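Local coordinates for lipase (Streptomyces rimosus, PDB 5MAL), which hydrolyses triacylglycerols and other esters, including aryl esters and palmitoyl-CoA, with a preference for medium-length acyl chains, at residues A[57-61]-A[119-123]. Residues are numbered along the deposited sequence; the frame is centred on the assembly and turned at random.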
# COMPACT_ATOMS: atom_id res chain seq x y z
N THR A 57 4.15 3.87 -9.89
CA THR A 57 4.84 5.14 -9.68
C THR A 57 4.60 6.10 -10.85
O THR A 57 4.45 7.30 -10.64
CB THR A 57 6.36 4.94 -9.49
OG1 THR A 57 6.89 4.26 -10.63
CG2 THR A 57 6.66 4.14 -8.22
N GLY A 58 4.53 5.56 -12.06
CA GLY A 58 4.30 6.35 -13.26
C GLY A 58 2.91 6.97 -13.29
O GLY A 58 2.70 8.07 -13.80
N ASP A 59 1.95 6.25 -12.73
CA ASP A 59 0.59 6.74 -12.64
C ASP A 59 0.50 7.83 -11.59
O ASP A 59 -0.27 8.77 -11.73
CB ASP A 59 -0.36 5.59 -12.31
CG ASP A 59 -0.30 4.50 -13.34
OD1 ASP A 59 -0.57 4.80 -14.53
OD2 ASP A 59 0.05 3.36 -12.99
N VAL A 60 1.30 7.70 -10.53
CA VAL A 60 1.33 8.73 -9.52
C VAL A 60 1.83 10.02 -10.17
O VAL A 60 1.25 11.10 -9.98
CB VAL A 60 2.22 8.35 -8.32
CG1 VAL A 60 2.32 9.51 -7.36
CG2 VAL A 60 1.65 7.12 -7.59
N LEU A 61 2.87 9.90 -10.98
CA LEU A 61 3.44 11.05 -11.69
C LEU A 61 2.46 11.66 -12.69
O LEU A 61 2.34 12.88 -12.79
CB LEU A 61 4.72 10.63 -12.41
CG LEU A 61 5.87 10.18 -11.49
CD1 LEU A 61 7.03 9.63 -12.29
CD2 LEU A 61 6.31 11.33 -10.63
N GLN A 119 12.47 4.38 -9.13
CA GLN A 119 11.14 4.83 -9.48
C GLN A 119 10.51 5.50 -8.27
O GLN A 119 9.75 6.44 -8.42
CB GLN A 119 10.28 3.68 -9.95
CG GLN A 119 10.81 3.02 -11.19
CD GLN A 119 9.90 1.95 -11.65
OE1 GLN A 119 9.61 1.01 -10.90
NE2 GLN A 119 9.42 2.06 -12.88
N LEU A 120 10.83 5.00 -7.08
CA LEU A 120 10.38 5.69 -5.88
C LEU A 120 10.99 7.08 -5.82
O LEU A 120 10.30 8.06 -5.51
CB LEU A 120 10.74 4.89 -4.63
CG LEU A 120 10.03 3.54 -4.49
CD1 LEU A 120 10.53 2.85 -3.24
CD2 LEU A 120 8.52 3.76 -4.43
N ASP A 121 12.29 7.17 -6.12
CA ASP A 121 12.96 8.46 -6.16
C ASP A 121 12.25 9.43 -7.09
O ASP A 121 12.12 10.61 -6.78
CB ASP A 121 14.42 8.31 -6.58
CG ASP A 121 15.30 7.84 -5.45
OD1 ASP A 121 14.93 8.06 -4.27
OD2 ASP A 121 16.37 7.28 -5.74
N GLN A 122 11.78 8.92 -8.23
CA GLN A 122 11.04 9.75 -9.18
C GLN A 122 9.86 10.41 -8.50
O GLN A 122 9.65 11.62 -8.63
CB GLN A 122 10.56 8.92 -10.36
CG GLN A 122 11.64 8.61 -11.36
CD GLN A 122 11.09 7.90 -12.58
OE1 GLN A 122 10.50 6.82 -12.47
NE2 GLN A 122 11.24 8.53 -13.74
N VAL A 123 9.09 9.61 -7.77
CA VAL A 123 7.94 10.14 -7.08
C VAL A 123 8.39 11.04 -5.94
O VAL A 123 7.86 12.13 -5.75
CB VAL A 123 7.04 9.02 -6.54
CG1 VAL A 123 5.89 9.62 -5.72
CG2 VAL A 123 6.51 8.17 -7.68
O HOH W 1 8.00 6.01 -12.57
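T57 faces Q119 and V123 where two nearly parallel helices of the SGNH-hydrolase fold pack beside its parallel sheet; the axes of segments 57-61 and 119-123, on helices 57-64 and 98-130, approach to 9.4 Å at 16°. No direct hydrogen bond crosses between the two segments; van der Waals contacts and one water bridge join them. The chi1 of T57, 57°, places OG1 between the backbone N and the carbonyl carbon and turns it to the Q119 side, 3.5 Å from Q119 CB, with the two side chains crossing near a right angle. OG1 also bonds to D83 OD2, while the amide oxygen of Q119 is held by Y111 OH. T57 CG2 reaches toward L120 CD2, at 4.2 Å. The water donates to T57 OG1 at 2.8 Å and to Q122 OE1 at 2.6 Å, bridging a buried hydroxyl to an exposed amide. V123 spreads its two methyls over T57 and V60: its CG2 lies 3.7 Å from T57 CB, whereas CG1, anti to the backbone N (chi1 176°), meets V60 CG1 at 3.9 Å. An alanine in place of T57 would remove OG1 and CG2, which would probably leave the bridging water and D83 without this partner and thin the packing on L120. The L61 side chain crosses that of Q122 at about a right angle, its CD1 4.1 Å from Q122 CB.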